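Local coordinates for segregation and condensation protein A (PDB 5H66) that probably acts in chromosome segregation and condensation as the kleisin subunit of a bacterial SMC complex, here represented by its C-terminal winged-helix region, at residues G25-F30 with Y70-E75. Residues are numbered along the deposited sequence; the frame is centred on the assembly and turned at random.
Sequences GTRINF and YITGSE
A short antiparallel strand pairing joins residues 25-30, which follow helix 11-23, to the central strand 69-73 of a small three-stranded sheet. Its firm bond runs from Ile71 N to Ile28 O, 2.8 Å long and in the carbonyl plane; the return bond from Ile28 N to Ile71 O is weak, bent to 128°. One face of the sheet carries Asn29 and Tyr70, and the extended Arg27 chain brings its guanidinium flat over one face of the Tyr70 ring, planes 6° apart, with Arg27 CZ 3.8 Å from the ring centroid in a cation-pi stack. Asn29 ND2 comes obliquely to Tyr70 CE1 at 3.6 Å, its amide nearly perpendicular to the ring, while ND2 is hydrogen-bonded to Asp68 OD2. An alanine in place of Tyr70 would remove the ring and would probably leave the Arg27 guanidinium less well held. The opposite face carries Ile28 and Ile71: Ile28 CG1 meets Ile71 CB at 3.6 Å, and both side chains touch Leu21 of helix 11-23. Just after the short strand, Phe30 CB lies 3.7 Å from Ile71 CD1, which sits at the edge of the phenyl ring; the ring leads away onto helix 39-54. A sheet of strand order 1-3-2 backed by helices is characteristic of the winged-helix fold found at kleisin C-termini.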
ATOM      1  N   GLY C  25     -34.541 -25.700  -8.450  1.00 89.11           N
ATOM      2  CA  GLY C  25     -35.394 -24.890  -9.295  1.00 88.57           C
ATOM      3  C   GLY C  25     -35.242 -23.401  -9.072  1.00 88.99           C
ATOM      4  O   GLY C  25     -35.432 -22.605  -9.997  1.00 89.77           O
ATOM      5  N   THR C  26     -34.899 -23.009  -7.844  1.00 88.32           N
ATOM      6  CA  THR C  26     -34.865 -21.598  -7.485  1.00 88.41           C
ATOM      7  C   THR C  26     -33.576 -21.216  -6.767  1.00 86.92           C
ATOM      8  O   THR C  26     -32.474 -21.566  -7.203  1.00 84.60           O
ATOM      9  CB  THR C  26     -36.065 -21.243  -6.598  1.00 87.26           C
ATOM     10  OG1 THR C  26     -36.016 -22.021  -5.393  1.00 87.09           O
ATOM     11  CG2 THR C  26     -37.379 -21.513  -7.323  1.00 85.64           C
ATOM     12  N   ARG C  27     -33.725 -20.488  -5.658  1.00 84.97           N
ATOM     13  CA  ARG C  27     -32.630 -20.013  -4.821  1.00 82.13           C
ATOM     14  C   ARG C  27     -31.714 -21.131  -4.342  1.00 82.58           C
ATOM     15  O   ARG C  27     -32.079 -22.311  -4.384  1.00 84.23           O
ATOM     16  CB  ARG C  27     -33.195 -19.289  -3.598  1.00 80.08           C
ATOM     17  CG  ARG C  27     -33.107 -17.782  -3.611  1.00 76.25           C
ATOM     18  CD  ARG C  27     -33.617 -17.257  -2.283  1.00 75.32           C
ATOM     19  NE  ARG C  27     -33.468 -15.813  -2.145  1.00 76.25           N
ATOM     20  CZ  ARG C  27     -33.596 -15.163  -0.993  1.00 77.70           C
ATOM     21  NH1 ARG C  27     -33.874 -15.831   0.121  1.00 78.33           N
ATOM     22  NH2 ARG C  27     -33.446 -13.846  -0.949  1.00 77.37           N
ATOM     23  N   ILE C  28     -30.527 -20.754  -3.877  1.00 79.26           N
ATOM     24  CA  ILE C  28     -29.664 -21.625  -3.085  1.00 79.96           C
ATOM     25  C   ILE C  28     -28.841 -20.746  -2.156  1.00 78.04           C
ATOM     26  O   ILE C  28     -28.249 -19.753  -2.589  1.00 76.19           O
ATOM     27  CB  ILE C  28     -28.735 -22.502  -3.950  1.00 80.41           C
ATOM     28  CG1 ILE C  28     -28.295 -21.750  -5.204  1.00 78.99           C
ATOM     29  CG2 ILE C  28     -29.393 -23.834  -4.288  1.00 82.33           C
ATOM     30  CD1 ILE C  28     -27.286 -22.498  -6.039  1.00 79.17           C
ATOM     31  N   ASN C  29     -28.821 -21.097  -0.874  1.00 78.05           N
ATOM     32  CA  ASN C  29     -27.887 -20.472   0.049  1.00 74.67           C
ATOM     33  C   ASN C  29     -26.470 -20.912  -0.296  1.00 74.87           C
ATOM     34  O   ASN C  29     -26.231 -22.077  -0.628  1.00 75.78           O
ATOM     35  CB  ASN C  29     -28.235 -20.848   1.488  1.00 74.17           C
ATOM     36  CG  ASN C  29     -27.401 -20.101   2.512  1.00 73.99           C
ATOM     37  OD1 ASN C  29     -26.193 -20.313   2.627  1.00 74.24           O
ATOM     38  ND2 ASN C  29     -28.049 -19.222   3.268  1.00 72.70           N
ATOM     39  N   PHE C  30     -25.530 -19.965  -0.236  1.00 72.92           N
ATOM     40  CA  PHE C  30     -24.142 -20.270  -0.577  1.00 70.85           C
ATOM     41  C   PHE C  30     -23.603 -21.416   0.272  1.00 70.77           C
ATOM     42  O   PHE C  30     -22.949 -22.328  -0.246  1.00 71.21           O
ATOM     43  CB  PHE C  30     -23.278 -19.016  -0.408  1.00 66.31           C
ATOM     44  CG  PHE C  30     -21.814 -19.239  -0.679  1.00 63.81           C
ATOM     45  CD1 PHE C  30     -21.315 -19.165  -1.970  1.00 60.68           C
ATOM     46  CD2 PHE C  30     -20.935 -19.509   0.359  1.00 61.30           C
ATOM     47  CE1 PHE C  30     -19.969 -19.364  -2.223  1.00 55.37           C
ATOM     48  CE2 PHE C  30     -19.589 -19.713   0.112  1.00 60.56           C
ATOM     49  CZ  PHE C  30     -19.106 -19.637  -1.181  1.00 55.57           C
ATOM     50  N   TYR C  70     -27.427 -15.601  -1.348  1.00 66.78           N
ATOM     51  CA  TYR C  70     -28.378 -16.414  -2.094  1.00 69.89           C
ATOM     52  C   TYR C  70     -28.043 -16.360  -3.577  1.00 68.36           C
ATOM     53  O   TYR C  70     -27.806 -15.280  -4.130  1.00 65.65           O
ATOM     54  CB  TYR C  70     -29.813 -15.953  -1.827  1.00 71.82           C
ATOM     55  CG  TYR C  70     -30.189 -16.079  -0.364  1.00 72.62           C
ATOM     56  CD1 TYR C  70     -30.354 -17.329   0.225  1.00 72.75           C
ATOM     57  CD2 TYR C  70     -30.345 -14.954   0.436  1.00 71.70           C
ATOM     58  CE1 TYR C  70     -30.681 -17.453   1.565  1.00 71.58           C
ATOM     59  CE2 TYR C  70     -30.671 -15.068   1.778  1.00 72.34           C
ATOM     60  CZ  TYR C  70     -30.837 -16.320   2.337  1.00 73.46           C
ATOM     61  OH  TYR C  70     -31.159 -16.435   3.672  1.00 75.36           O
ATOM     62  N   ILE C  71     -28.019 -17.531  -4.210  1.00 71.54           N
ATOM     63  CA  ILE C  71     -27.561 -17.705  -5.583  1.00 71.62           C
ATOM     64  C   ILE C  71     -28.744 -18.122  -6.446  1.00 73.59           C
ATOM     65  O   ILE C  71     -29.551 -18.969  -6.043  1.00 75.27           O
ATOM     66  CB  ILE C  71     -26.431 -18.754  -5.647  1.00 71.62           C
ATOM     67  CG1 ILE C  71     -25.163 -18.224  -4.975  1.00 69.95           C
ATOM     68  CG2 ILE C  71     -26.150 -19.174  -7.078  1.00 71.37           C
ATOM     69  CD1 ILE C  71     -24.646 -19.089  -3.861  1.00 69.02           C
ATOM     70  N   THR C  72     -28.846 -17.528  -7.635  1.00 72.36           N
ATOM     71  CA  THR C  72     -29.902 -17.865  -8.579  1.00 73.21           C
ATOM     72  C   THR C  72     -29.345 -17.835  -9.994  1.00 72.98           C
ATOM     73  O   THR C  72     -28.606 -16.915 -10.358  1.00 72.43           O
ATOM     74  CB  THR C  72     -31.093 -16.898  -8.459  1.00 72.98           C
ATOM     75  OG1 THR C  72     -31.685 -17.024  -7.159  1.00 75.19           O
ATOM     76  CG2 THR C  72     -32.146 -17.198  -9.517  1.00 71.42           C
ATOM     77  N   GLY C  73     -29.696 -18.849 -10.786  1.00 73.74           N
ATOM     78  CA  GLY C  73     -29.294 -18.871 -12.177  1.00 73.18           C
ATOM     79  C   GLY C  73     -29.962 -17.774 -12.982  1.00 75.39           C
ATOM     80  O   GLY C  73     -30.980 -17.204 -12.592  1.00 77.58           O
ATOM     81  N   SER C  74     -29.375 -17.477 -14.139  1.00 76.50           N
ATOM     82  CA  SER C  74     -29.824 -16.371 -14.978  1.00 80.08           C
ATOM     83  C   SER C  74     -30.563 -16.807 -16.235  1.00 84.45           C
ATOM     84  O   SER C  74     -31.507 -16.130 -16.649  1.00 85.42           O
ATOM     85  CB  SER C  74     -28.631 -15.496 -15.380  1.00 76.69           C
ATOM     86  OG  SER C  74     -29.069 -14.267 -15.932  1.00 79.83           O
ATOM     87  N   GLU C  75     -30.145 -17.909 -16.859  1.00 86.68           N
ATOM     88  CA  GLU C  75     -30.750 -18.405 -18.099  1.00 90.02           C
ATOM     89  C   GLU C  75     -30.639 -17.385 -19.237  1.00 91.19           C
ATOM     90  O   GLU C  75     -30.062 -16.307 -19.086  1.00 90.12           O
ATOM     91  CB  GLU C  75     -32.220 -18.785 -17.871  1.00 91.58           C
ATOM     92  CG  GLU C  75     -32.758 -19.841 -18.825  1.00 94.88           C
ATOM     93  CD  GLU C  75     -34.268 -19.779 -18.968  1.00 96.53           C
ATOM     94  OE1 GLU C  75     -34.844 -18.695 -18.732  1.00 95.13           O
ATOM     95  OE2 GLU C  75     -34.877 -20.811 -19.321  1.00 97.33           O
TER